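PDB 6DJ8: beta sliding clamp from Borrelia burgdorferi, which probably encircles DNA as a ring-shaped head-to-tail homodimer, tethering DNA polymerases and other proteins to it and so making synthesis processive. Local coordinates for residues N12-C17 and K98-F103; N20-E25 and S67-V72; K30-N35 and I56-R61; W42-I47 and K78-A83. All blocks are in the same frame, centred on the assembly; numbering follows the deposited sequence.

Contact 1: N12-C17 and K98-F103; sequences NTFFIC and KIKIVF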
loop_
_atom_site.group_PDB
_atom_site.type_symbol
_atom_site.label_atom_id
_atom_site.label_comp_id
_atom_site.label_asym_id
_atom_site.label_seq_id
_atom_site.Cartn_x
_atom_site.Cartn_y
_atom_site.Cartn_z
ATOM N N ASN A 12 35.032 13.118 -21.569
ATOM C CA ASN A 12 35.412 13.781 -20.324
ATOM C C ASN A 12 34.279 14.554 -19.655
ATOM O O ASN A 12 34.553 15.357 -18.754
ATOM C CB ASN A 12 36.611 14.726 -20.561
ATOM C CG ASN A 12 36.303 15.843 -21.554
ATOM O OD1 ASN A 12 35.194 15.944 -22.078
ATOM N ND2 ASN A 12 37.297 16.694 -21.814
ATOM N N THR A 13 33.022 14.350 -20.053
ATOM C CA THR A 13 31.899 15.013 -19.390
ATOM C C THR A 13 31.083 13.925 -18.696
ATOM O O THR A 13 30.057 13.468 -19.202
ATOM C CB THR A 13 31.053 15.813 -20.377
ATOM O OG1 THR A 13 31.902 16.688 -21.120
ATOM C CG2 THR A 13 30.082 16.703 -19.614
ATOM N N PHE A 14 31.533 13.530 -17.509
ATOM C CA PHE A 14 30.925 12.418 -16.793
ATOM C C PHE A 14 31.227 12.547 -15.308
ATOM O O PHE A 14 32.069 13.341 -14.892
ATOM C CB PHE A 14 31.464 11.072 -17.299
ATOM C CG PHE A 14 32.894 10.838 -16.927
ATOM C CD1 PHE A 14 33.912 11.216 -17.790
ATOM C CD2 PHE A 14 33.234 10.280 -15.701
ATOM C CE1 PHE A 14 35.241 11.016 -17.451
ATOM C CE2 PHE A 14 34.562 10.094 -15.349
ATOM C CZ PHE A 14 35.564 10.457 -16.224
ATOM N N PHE A 15 30.571 11.703 -14.517
ATOM C CA PHE A 15 31.045 11.478 -13.168
ATOM C C PHE A 15 30.751 10.036 -12.786
ATOM O O PHE A 15 29.826 9.412 -13.311
ATOM C CB PHE A 15 30.428 12.451 -12.157
ATOM C CG PHE A 15 28.954 12.339 -12.029
ATOM C CD1 PHE A 15 28.130 13.074 -12.850
ATOM C CD2 PHE A 15 28.383 11.506 -11.086
ATOM C CE1 PHE A 15 26.764 12.978 -12.743
ATOM C CE2 PHE A 15 27.030 11.410 -10.976
ATOM C CZ PHE A 15 26.212 12.140 -11.815
ATOM N N ILE A 16 31.552 9.526 -11.855
ATOM C CA ILE A 16 31.372 8.213 -11.257
ATOM C C ILE A 16 30.911 8.431 -9.828
ATOM O O ILE A 16 31.473 9.265 -9.109
ATOM C CB ILE A 16 32.680 7.400 -11.300
ATOM C CG1 ILE A 16 33.203 7.295 -12.749
ATOM C CG2 ILE A 16 32.484 6.019 -10.665
ATOM C CD1 ILE A 16 34.505 6.547 -12.882
ATOM N N CYS A 17 29.891 7.689 -9.416
ATOM C CA CYS A 17 29.357 7.834 -8.073
ATOM C C CYS A 17 28.987 6.466 -7.524
ATOM O O CYS A 17 28.905 5.468 -8.252
ATOM C CB CYS A 17 28.133 8.743 -8.049
ATOM S SG CYS A 17 26.774 8.094 -9.005
ATOM N N LYS A 98 28.916 0.967 -8.204
ATOM C CA LYS A 98 29.214 2.293 -8.730
ATOM C C LYS A 98 28.693 2.412 -10.153
ATOM O O LYS A 98 28.720 1.441 -10.921
ATOM C CB LYS A 98 30.727 2.552 -8.743
ATOM C CG LYS A 98 31.371 2.481 -7.377
ATOM C CD LYS A 98 32.827 2.913 -7.403
ATOM C CE LYS A 98 33.364 3.026 -5.976
ATOM N NZ LYS A 98 34.791 3.458 -5.914
ATOM N N ILE A 99 28.267 3.619 -10.532
ATOM C CA ILE A 99 27.853 3.841 -11.914
ATOM C C ILE A 99 28.620 5.015 -12.507
ATOM O O ILE A 99 29.068 5.923 -11.797
ATOM C CB ILE A 99 26.334 4.075 -12.048
ATOM C CG1 ILE A 99 25.861 5.139 -11.041
ATOM C CG2 ILE A 99 25.569 2.783 -11.840
ATOM C CD1 ILE A 99 24.442 5.570 -11.300
ATOM N N LYS A 100 28.774 4.985 -13.828
ATOM C CA LYS A 100 29.380 6.067 -14.586
ATOM C C LYS A 100 28.250 6.765 -15.327
ATOM O O LYS A 100 27.499 6.124 -16.072
ATOM C CB LYS A 100 30.443 5.533 -15.556
ATOM C CG LYS A 100 31.195 6.607 -16.355
ATOM C CD LYS A 100 32.381 6.000 -17.146
ATOM C CE LYS A 100 33.171 7.071 -17.903
ATOM N NZ LYS A 100 34.216 6.505 -18.824
ATOM N N ILE A 101 28.113 8.067 -15.111
ATOM C CA ILE A 101 27.058 8.852 -15.731
ATOM C C ILE A 101 27.722 9.815 -16.703
ATOM O O ILE A 101 28.536 10.644 -16.297
ATOM C CB ILE A 101 26.226 9.586 -14.676
ATOM C CG1 ILE A 101 25.539 8.544 -13.768
ATOM C CG2 ILE A 101 25.236 10.513 -15.341
ATOM C CD1 ILE A 101 24.743 9.124 -12.588
ATOM N N VAL A 102 27.378 9.697 -17.982
ATOM C CA VAL A 102 27.999 10.457 -19.057
ATOM C C VAL A 102 26.967 11.445 -19.568
ATOM O O VAL A 102 25.814 11.072 -19.801
ATOM C CB VAL A 102 28.480 9.538 -20.196
ATOM C CG1 VAL A 102 29.088 10.364 -21.328
ATOM C CG2 VAL A 102 29.476 8.515 -19.679
ATOM N N PHE A 103 27.362 12.702 -19.722
ATOM C CA PHE A 103 26.451 13.703 -20.254
ATOM C C PHE A 103 26.763 13.878 -21.728
ATOM O O PHE A 103 27.879 14.262 -22.090
ATOM C CB PHE A 103 26.548 15.034 -19.509
ATOM C CG PHE A 103 25.651 16.105 -20.070
ATOM C CD1 PHE A 103 24.370 15.798 -20.494
ATOM C CD2 PHE A 103 26.059 17.427 -20.115
ATOM C CE1 PHE A 103 23.531 16.768 -20.995
ATOM C CE2 PHE A 103 25.222 18.411 -20.611
ATOM C CZ PHE A 103 23.955 18.082 -21.050
#
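Two neighbouring strands of an antiparallel sheet in the N-terminal domain, 14-17 and 98-103, run at 165° to each other. Phe15 pairs with Ile101 and Cys17 with Ile99 as hydrogen-bonded pairs, each closed by two backbone bonds, and Phe103 N adds a nearly straight one to Thr13 O at 2.8 Å. Phe14, Ile16, Lys100 and Val102 occupy one face of the sheet. On that face Lys100 crosses Ile16 and Phe14 obliquely: with CG anti to the backbone N (chi1 -177°) and the rest of the chain extended, it rises from CB and meets Ile16 CG1 with its CG at 4.2 Å. Further out, CE sits over one face of the Phe14 ring, 4.0 Å from the centroid, in a CH-pi contact. At the tip NZ stands almost on the ring normal, 4.7 Å from the Phe14 centroid, a cation-pi pair. Beyond this pairing, Lys100 also touches Met113 and Glu115. The other face, carrying Phe15, Cys17, Ile99 and Ile101, is turned to the interior, where Cys17 packs on Ile22 of helix 19-29 and Phe15 on Phe77. Cys17 SG lies against Ile99 CG1 at 3.7 Å. Ile101 runs alongside Phe15, its CB placed off-centre over one ring face, while Ile101 CD1 presses on Phe15 CZ at 3.4 Å.

Contact 2: N20-E25 and S67-V72; sequences NQIMNE and STISIV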
loop_
_atom_site.group_PDB
_atom_site.type_symbol
_atom_site.label_atom_id
_atom_site.label_comp_id
_atom_site.label_asym_id
_atom_site.label_seq_id
_atom_site.Cartn_x
_atom_site.Cartn_y
_atom_site.Cartn_z
ATOM N N ASN A 20 24.152 3.415 -4.603
ATOM C CA ASN A 20 23.214 3.497 -3.490
ATOM C C ASN A 20 23.179 4.907 -2.913
ATOM O O ASN A 20 22.117 5.395 -2.516
ATOM C CB ASN A 20 23.573 2.484 -2.406
ATOM C CG ASN A 20 22.477 2.370 -1.339
ATOM O OD1 ASN A 20 22.611 2.898 -0.231
ATOM N ND2 ASN A 20 21.375 1.714 -1.689
ATOM N N GLN A 21 24.322 5.592 -2.897
ATOM C CA GLN A 21 24.341 6.944 -2.334
ATOM C C GLN A 21 23.533 7.896 -3.199
ATOM O O GLN A 21 22.649 8.600 -2.702
ATOM C CB GLN A 21 25.772 7.451 -2.194
ATOM C CG GLN A 21 25.852 8.831 -1.538
ATOM C CD GLN A 21 27.278 9.276 -1.334
ATOM O OE1 GLN A 21 28.182 8.812 -2.039
ATOM N NE2 GLN A 21 27.501 10.157 -0.357
ATOM N N ILE A 22 23.799 7.919 -4.510
ATOM C CA ILE A 22 23.066 8.882 -5.322
ATOM C C ILE A 22 21.590 8.503 -5.385
ATOM O O ILE A 22 20.725 9.379 -5.512
ATOM C CB ILE A 22 23.689 9.039 -6.720
ATOM C CG1 ILE A 22 23.111 10.305 -7.376
ATOM C CG2 ILE A 22 23.477 7.754 -7.551
ATOM C CD1 ILE A 22 23.614 10.608 -8.758
ATOM N N MET A 23 21.265 7.209 -5.265
ATOM C CA MET A 23 19.857 6.821 -5.197
ATOM C C MET A 23 19.176 7.462 -3.985
ATOM O O MET A 23 18.089 8.049 -4.096
ATOM C CB MET A 23 19.717 5.284 -5.138
ATOM C CG MET A 23 18.278 4.825 -5.149
ATOM S SD MET A 23 18.127 3.021 -5.084
ATOM C CE MET A 23 19.454 2.548 -6.239
ATOM N N ASN A 24 19.808 7.367 -2.817
ATOM C CA ASN A 24 19.209 7.948 -1.614
ATOM C C ASN A 24 19.056 9.459 -1.741
ATOM O O ASN A 24 18.014 10.018 -1.373
ATOM C CB ASN A 24 20.056 7.604 -0.388
ATOM C CG ASN A 24 19.975 6.133 -0.019
ATOM O OD1 ASN A 24 19.016 5.442 -0.377
ATOM N ND2 ASN A 24 20.984 5.647 0.696
ATOM N N GLU A 25 20.077 10.138 -2.272
ATOM C CA GLU A 25 20.021 11.598 -2.342
ATOM C C GLU A 25 18.993 12.061 -3.360
ATOM O O GLU A 25 18.335 13.084 -3.155
ATOM C CB GLU A 25 21.395 12.177 -2.676
ATOM C CG GLU A 25 22.495 11.837 -1.681
ATOM C CD GLU A 25 22.246 12.366 -0.253
ATOM O OE1 GLU A 25 21.232 13.055 0.006
ATOM O OE2 GLU A 25 23.097 12.089 0.613
ATOM N N SER A 67 22.020 19.353 -1.842
ATOM C CA SER A 67 22.816 18.313 -1.202
ATOM C C SER A 67 24.088 18.092 -2.010
ATOM O O SER A 67 24.151 18.388 -3.207
ATOM C CB SER A 67 22.059 16.987 -1.082
ATOM O OG SER A 67 21.869 16.388 -2.354
ATOM N N THR A 68 25.102 17.541 -1.346
ATOM C CA THR A 68 26.387 17.315 -1.983
ATOM C C THR A 68 26.917 15.946 -1.595
ATOM O O THR A 68 26.782 15.521 -0.442
ATOM C CB THR A 68 27.399 18.409 -1.579
ATOM O OG1 THR A 68 28.663 18.139 -2.195
ATOM C CG2 THR A 68 27.582 18.439 -0.078
ATOM N N ILE A 69 27.507 15.253 -2.572
ATOM C CA ILE A 69 28.135 13.959 -2.355
ATOM C C ILE A 69 29.435 13.923 -3.144
ATOM O O ILE A 69 29.612 14.644 -4.127
ATOM C CB ILE A 69 27.240 12.781 -2.785
ATOM C CG1 ILE A 69 26.920 12.883 -4.278
ATOM C CG2 ILE A 69 25.980 12.732 -1.938
ATOM C CD1 ILE A 69 26.189 11.637 -4.841
ATOM N N SER A 70 30.342 13.056 -2.708
ATOM C CA SER A 70 31.634 12.924 -3.356
ATOM C C SER A 70 31.507 12.050 -4.595
ATOM O O SER A 70 30.795 11.047 -4.587
ATOM C CB SER A 70 32.643 12.317 -2.387
ATOM O OG SER A 70 32.942 13.244 -1.354
ATOM N N ILE A 71 32.198 12.445 -5.663
ATOM C CA ILE A 71 32.208 11.726 -6.925
ATOM C C ILE A 71 33.618 11.784 -7.498
ATOM O O ILE A 71 34.498 12.481 -6.983
ATOM C CB ILE A 71 31.219 12.320 -7.947
ATOM C CG1 ILE A 71 31.568 13.803 -8.148
ATOM C CG2 ILE A 71 29.776 12.075 -7.517
ATOM C CD1 ILE A 71 30.840 14.481 -9.261
ATOM N N VAL A 72 33.798 11.103 -8.625
ATOM C CA VAL A 72 35.001 11.206 -9.442
ATOM C C VAL A 72 34.591 11.833 -10.766
ATOM O O VAL A 72 33.575 11.432 -11.357
ATOM C CB VAL A 72 35.656 9.829 -9.645
ATOM C CG1 VAL A 72 36.782 9.907 -10.682
ATOM C CG2 VAL A 72 36.162 9.293 -8.311
HETATM O O HOH W 1 29.182 8.767 -4.739
HETATM O O HOH W 2 29.674 11.961 -0.201
HETATM O O HOH W 3 19.914 14.804 -1.295
#
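Glu25 OE1 is gripped twice, by a water that donates to it at 2.5 Å and by a hydrogen bond with Tyr254 OH; the other carboxylate oxygen, OE2, takes Asn253 ND2. The same water also donates to Glu25 O and accepts from Ser67 OG at 2.7 Å, so it spans helix and strand where OE1 and OG are too far apart to bond directly. With CG anti to the carbonyl carbon (chi1 -59°), Glu25 lays CG 3.6 Å from Ile69 CG2; a bend at chi2 then turns the carboxylate. Gln21, extended and with CG anti to its backbone N, meets Ile69 tip to tip, NE2 coming to 3.4 Å from CG2. Two waters then tie its amide to the backbone of Ser70: one donates to both Gln21 OE1 and Ser70 O, the other accepts from both Gln21 NE2 and Ser70 N. Ile69 CD1 reaches the flank of the helix at Ile22 CB, 4.1 Å away. Helix 20-25 runs antiparallel to strand 67-70 (177°). Ile22 faces Leu54 of strand 53-59, Val90 of helix 83-92 and Cys17 of strand 14-18, while strand 64-70 pairs with strand 254-259, whose Tyr254 brings the central domain up to Glu25.

Contact 3: K30-N35 and I56-R61; sequences KGIILN and IKSTDR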
loop_
_atom_site.group_PDB
_atom_site.type_symbol
_atom_site.label_atom_id
_atom_site.label_comp_id
_atom_site.label_asym_id
_atom_site.label_seq_id
_atom_site.Cartn_x
_atom_site.Cartn_y
_atom_site.Cartn_z
ATOM N N LYS A 30 13.929 14.747 -4.504
ATOM C CA LYS A 30 12.682 14.833 -5.245
ATOM C C LYS A 30 11.475 14.821 -4.327
ATOM O O LYS A 30 10.350 14.962 -4.805
ATOM C CB LYS A 30 12.593 13.697 -6.277
ATOM C CG LYS A 30 12.054 12.394 -5.758
ATOM C CD LYS A 30 12.250 11.280 -6.799
ATOM C CE LYS A 30 10.998 10.422 -6.951
ATOM N NZ LYS A 30 10.528 9.845 -5.668
ATOM N N GLY A 31 11.692 14.714 -3.016
ATOM C CA GLY A 31 10.576 14.720 -2.093
ATOM C C GLY A 31 9.714 15.961 -2.189
ATOM O O GLY A 31 8.503 15.887 -1.983
ATOM N N ILE A 32 10.299 17.100 -2.569
ATOM C CA ILE A 32 9.530 18.343 -2.647
ATOM C C ILE A 32 9.061 18.640 -4.068
ATOM O O ILE A 32 8.455 19.687 -4.304
ATOM C CB ILE A 32 10.326 19.530 -2.090
ATOM C CG1 ILE A 32 11.672 19.652 -2.812
ATOM C CG2 ILE A 32 10.512 19.365 -0.577
ATOM C CD1 ILE A 32 12.398 20.956 -2.509
ATOM N N ILE A 33 9.294 17.729 -5.009
ATOM C CA ILE A 33 8.975 17.942 -6.416
ATOM C C ILE A 33 7.663 17.242 -6.742
ATOM O O ILE A 33 7.586 16.009 -6.726
ATOM C CB ILE A 33 10.104 17.436 -7.324
ATOM C CG1 ILE A 33 11.408 18.177 -7.039
ATOM C CG2 ILE A 33 9.717 17.552 -8.782
ATOM C CD1 ILE A 33 12.510 17.859 -8.036
ATOM N N LEU A 34 6.640 18.026 -7.069
ATOM C CA LEU A 34 5.412 17.488 -7.653
ATOM C C LEU A 34 5.687 17.079 -9.096
ATOM O O LEU A 34 5.926 17.934 -9.953
ATOM C CB LEU A 34 4.292 18.523 -7.576
ATOM C CG LEU A 34 4.705 19.989 -7.770
ATOM C CD1 LEU A 34 3.719 20.717 -8.669
ATOM C CD2 LEU A 34 4.865 20.732 -6.429
ATOM N N ASN A 35 5.652 15.772 -9.368
ATOM C CA ASN A 35 6.085 15.209 -10.651
ATOM C C ASN A 35 4.923 15.210 -11.640
ATOM O O ASN A 35 4.187 14.231 -11.774
ATOM C CB ASN A 35 6.641 13.804 -10.451
ATOM C CG ASN A 35 6.937 13.095 -11.764
ATOM O OD1 ASN A 35 7.421 13.702 -12.726
ATOM N ND2 ASN A 35 6.637 11.800 -11.812
ATOM N N ILE A 56 23.327 18.395 -5.935
ATOM C CA ILE A 56 21.969 18.103 -6.376
ATOM C C ILE A 56 21.055 19.182 -5.816
ATOM O O ILE A 56 21.059 19.437 -4.603
ATOM C CB ILE A 56 21.526 16.701 -5.923
ATOM C CG1 ILE A 56 22.390 15.632 -6.597
ATOM C CG2 ILE A 56 20.045 16.458 -6.230
ATOM C CD1 ILE A 56 22.302 14.302 -5.917
ATOM N N LYS A 57 20.304 19.842 -6.695
ATOM C CA LYS A 57 19.372 20.886 -6.280
ATOM C C LYS A 57 17.962 20.532 -6.728
ATOM O O LYS A 57 17.758 19.966 -7.813
ATOM C CB LYS A 57 19.757 22.258 -6.843
ATOM C CG LYS A 57 21.042 22.841 -6.265
ATOM C CD LYS A 57 21.342 24.214 -6.894
ATOM C CE LYS A 57 22.777 24.648 -6.673
ATOM N NZ LYS A 57 23.091 25.987 -7.317
ATOM N N SER A 58 16.993 20.851 -5.879
ATOM C CA SER A 58 15.588 20.727 -6.233
ATOM C C SER A 58 14.844 21.889 -5.601
ATOM O O SER A 58 15.322 22.510 -4.654
ATOM C CB SER A 58 14.987 19.393 -5.776
ATOM O OG SER A 58 15.007 19.293 -4.367
ATOM N N THR A 59 13.686 22.214 -6.162
ATOM C CA THR A 59 12.872 23.261 -5.562
ATOM C C THR A 59 11.418 23.023 -5.927
ATOM O O THR A 59 11.119 22.388 -6.939
ATOM C CB THR A 59 13.286 24.661 -6.019
ATOM O OG1 THR A 59 12.454 25.646 -5.379
ATOM C CG2 THR A 59 13.147 24.784 -7.555
ATOM N N ASP A 60 10.516 23.500 -5.068
ATOM C CA ASP A 60 9.113 23.634 -5.441
ATOM C C ASP A 60 8.759 25.094 -5.702
ATOM O O ASP A 60 7.578 25.451 -5.764
ATOM C CB ASP A 60 8.208 22.996 -4.383
ATOM C CG ASP A 60 8.213 23.742 -3.043
ATOM O OD1 ASP A 60 8.818 24.836 -2.918
ATOM O OD2 ASP A 60 7.613 23.193 -2.092
ATOM N N ARG A 61 9.782 25.935 -5.875
ATOM C CA ARG A 61 9.760 27.374 -6.114
ATOM C C ARG A 61 9.531 28.135 -4.802
ATOM O O ARG A 61 9.506 29.365 -4.809
ATOM C CB ARG A 61 8.737 27.770 -7.193
ATOM C CG ARG A 61 8.857 26.865 -8.463
ATOM C CD ARG A 61 8.008 27.333 -9.625
ATOM N NE ARG A 61 8.521 28.573 -10.194
ATOM C CZ ARG A 61 7.963 29.219 -11.213
ATOM N NH1 ARG A 61 8.508 30.344 -11.660
ATOM N NH2 ARG A 61 6.875 28.728 -11.796
#
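Ile32 and Ile33, in the loop that follows helix 19-29, rest on the end of strand 53-59, where the chain leaves the strand through an ST turn. Ile32 CD1 lies 3.6 Å from Ser58 OG and 3.9 Å from Thr59 CA. Ile33 comes at the same serine by its carbon, CD1 to Ser58 CB at 3.7 Å, so the two isoleucines divide Ser58 between them. The closest approach of the segments is Ile32 O to Asp60 CB, 3.3 Å. No hydrogen bond joins the two segments directly. One step outward, the loop is bent into place by Ile33 N bonding to Lys30 O at 3.0 Å. Ser58 OG, held between the backbone N and the carbonyl carbon (chi1 64°), donates to Ala29 O and so ties the strand to the end of the helix. Asp60 is fixed from two sides: OD1 accepts from the backbone N of Asn62, an Asx turn, and from that of Ile63, and OD2 forms a salt bridge with Lys223 at the start of helix 223-231. These partners would be expected to favour the charged carboxylate. Ile33 also packs on Ala83 of helix 83-92, and Ile32 on Ile63. Thr59 OG1, itself hydrogen-bonded with Ile63 O, closes the ST turn by accepting Arg61 N at 2.7 Å.

Contact 4: W42-I47 and K78-A83; sequences WSALLI and KVLINA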
loop_
_atom_site.group_PDB
_atom_site.type_symbol
_atom_site.label_atom_id
_atom_site.label_comp_id
_atom_site.label_asym_id
_atom_site.label_seq_id
_atom_site.Cartn_x
_atom_site.Cartn_y
_atom_site.Cartn_z
ATOM N N TRP A 42 9.902 22.127 -13.706
ATOM C CA TRP A 42 9.644 22.081 -12.272
ATOM C C TRP A 42 9.413 20.662 -11.775
ATOM O O TRP A 42 9.187 20.460 -10.575
ATOM C CB TRP A 42 8.456 22.983 -11.934
ATOM C CG TRP A 42 8.689 24.357 -12.459
ATOM C CD1 TRP A 42 7.996 24.984 -13.451
ATOM C CD2 TRP A 42 9.730 25.266 -12.057
ATOM N NE1 TRP A 42 8.526 26.236 -13.682
ATOM C CE2 TRP A 42 9.589 26.432 -12.840
ATOM C CE3 TRP A 42 10.756 25.212 -11.102
ATOM C CZ2 TRP A 42 10.436 27.526 -12.705
ATOM C CZ3 TRP A 42 11.597 26.294 -10.977
ATOM C CH2 TRP A 42 11.429 27.442 -11.770
ATOM N N SER A 43 9.481 19.684 -12.669
ATOM C CA SER A 43 9.533 18.280 -12.300
ATOM C C SER A 43 10.954 17.746 -12.342
ATOM O O SER A 43 11.173 16.552 -12.100
ATOM C CB SER A 43 8.623 17.459 -13.214
ATOM O OG SER A 43 7.257 17.779 -12.978
ATOM N N ALA A 44 11.921 18.605 -12.640
ATOM C CA ALA A 44 13.307 18.213 -12.805
ATOM C C ALA A 44 14.110 18.537 -11.558
ATOM O O ALA A 44 13.681 19.294 -10.686
ATOM C CB ALA A 44 13.918 18.929 -14.009
ATOM N N LEU A 45 15.302 17.963 -11.481
ATOM C CA LEU A 45 16.289 18.447 -10.530
ATOM C C LEU A 45 17.549 18.853 -11.288
ATOM O O LEU A 45 17.760 18.470 -12.448
ATOM C CB LEU A 45 16.589 17.397 -9.458
ATOM C CG LEU A 45 16.927 15.989 -9.915
ATOM C CD1 LEU A 45 18.359 15.948 -10.330
ATOM C CD2 LEU A 45 16.666 14.970 -8.818
ATOM N N LEU A 46 18.378 19.654 -10.635
ATOM C CA LEU A 46 19.580 20.189 -11.251
ATOM C C LEU A 46 20.762 19.542 -10.554
ATOM O O LEU A 46 20.875 19.617 -9.331
ATOM C CB LEU A 46 19.636 21.714 -11.138
ATOM C CG LEU A 46 20.946 22.382 -11.562
ATOM C CD1 LEU A 46 21.162 22.231 -13.045
ATOM C CD2 LEU A 46 20.971 23.882 -11.173
ATOM N N ILE A 47 21.613 18.860 -11.320
ATOM C CA ILE A 47 22.825 18.276 -10.762
ATOM C C ILE A 47 24.012 19.016 -11.337
ATOM O O ILE A 47 24.022 19.386 -12.520
ATOM C CB ILE A 47 22.941 16.759 -11.016
ATOM C CG1 ILE A 47 23.135 16.462 -12.493
ATOM C CG2 ILE A 47 21.757 16.021 -10.428
ATOM C CD1 ILE A 47 24.241 15.467 -12.732
ATOM N N LYS A 78 26.754 21.043 -15.719
ATOM C CA LYS A 78 25.448 20.967 -15.078
ATOM C C LYS A 78 24.472 20.266 -16.013
ATOM O O LYS A 78 24.615 20.324 -17.237
ATOM C CB LYS A 78 24.896 22.355 -14.702
ATOM C CG LYS A 78 25.799 23.177 -13.794
ATOM C CD LYS A 78 25.063 24.411 -13.298
ATOM C CE LYS A 78 25.960 25.312 -12.473
ATOM N NZ LYS A 78 25.206 25.844 -11.291
ATOM N N VAL A 79 23.494 19.580 -15.414
ATOM C CA VAL A 79 22.443 18.864 -16.134
ATOM C C VAL A 79 21.117 19.062 -15.408
ATOM O O VAL A 79 21.038 18.880 -14.191
ATOM C CB VAL A 79 22.746 17.355 -16.260
ATOM C CG1 VAL A 79 21.540 16.640 -16.802
ATOM C CG2 VAL A 79 23.922 17.135 -17.192
ATOM N N LEU A 80 20.081 19.436 -16.154
ATOM C CA LEU A 80 18.715 19.471 -15.647
ATOM C C LEU A 80 17.976 18.247 -16.176
ATOM O O LEU A 80 17.882 18.059 -17.399
ATOM C CB LEU A 80 18.018 20.752 -16.086
ATOM C CG LEU A 80 16.651 21.059 -15.491
ATOM C CD1 LEU A 80 16.804 21.382 -14.008
ATOM C CD2 LEU A 80 16.014 22.230 -16.239
ATOM N N ILE A 81 17.471 17.407 -15.278
ATOM C CA ILE A 81 16.865 16.142 -15.691
ATOM C C ILE A 81 15.645 15.845 -14.834
ATOM O O ILE A 81 15.657 16.061 -13.621
ATOM C CB ILE A 81 17.875 14.981 -15.627
ATOM C CG1 ILE A 81 17.212 13.649 -16.020
ATOM C CG2 ILE A 81 18.474 14.849 -14.243
ATOM C CD1 ILE A 81 18.224 12.558 -16.164
ATOM N N ASN A 82 14.589 15.354 -15.479
ATOM C CA ASN A 82 13.378 14.925 -14.791
ATOM C C ASN A 82 13.709 14.017 -13.619
ATOM O O ASN A 82 14.390 13.005 -13.785
ATOM C CB ASN A 82 12.464 14.213 -15.786
ATOM C CG ASN A 82 11.237 13.648 -15.134
ATOM O OD1 ASN A 82 11.171 12.447 -14.838
ATOM N ND2 ASN A 82 10.260 14.510 -14.873
ATOM N N ALA A 83 13.230 14.393 -12.419
ATOM C CA ALA A 83 13.660 13.707 -11.203
ATOM C C ALA A 83 13.196 12.254 -11.178
ATOM O O ALA A 83 13.932 11.375 -10.725
ATOM C CB ALA A 83 13.122 14.432 -9.963
#
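Strands 44-47 and 78-82 pair antiparallel at 155° on the border of a sheet, with two backbone bonds at each of the pairs Leu45-Ile81 and Ile47-Val79. Leu45 N approaches Ile81 O from 32° above the carbonyl plane. At the end where the second strand turns into helix 83-92, the Ala44 and Asn82 CA atoms close to 3.8 Å and their side chains diverge. Asn82 is the N-cap of that helix, its OD1 accepting from Asn85 N. Leu45, Ile47, Val79 and Ile81 share one face. Leu45 lies alongside Ile81, with Leu45 CD1 to Ile81 CG2 at 4.1 Å. Leu45 CD2 goes the other way, to Ala83 CB at 3.8 Å. Ile47 runs beside Val79, its CG1 3.9 Å from Val79 CB, and reaches Leu54 and Ile56 of strand 53-59. On the other face Leu80, with CG anti to the backbone N, turns CD1 back across the pair to meet Leu46 CB at 4.0 Å; Leu46 and Leu80 both touch Tyr140 of helix 135-140. Leu80 CG also abuts Ala44 CB. The pairing finishes on the helix itself, where Ala83 N donates almost straight (174°) to a lone pair of Ser43 O, 3.0 Å away.

All four contacts belong to the N-terminal domain, and contacts 2, 3 and 4 are nested within the chain loop closed by contact 1. Contacts 3 and 4, with centres about 9 Å apart, meet in one sheet, where Lys57 N probably bonds to Leu46 O at 2.7 Å. Ser67 O to Ile56 N, 2.8 Å, extends that sheet from contact 3 to contact 2. Contact 1 lies in a second sheet, joined to contact 2 by Ile16 N and Val72 O at 2.8 Å. Its aromatic rings pack across to contact 4: Phe15 CE1 is 3.5 Å from Ile47 CD1, and Phe103 CG 3.5 Å from Val79 CG2. Contacts 1 and 3 stay about 7 Å apart at their nearest atoms.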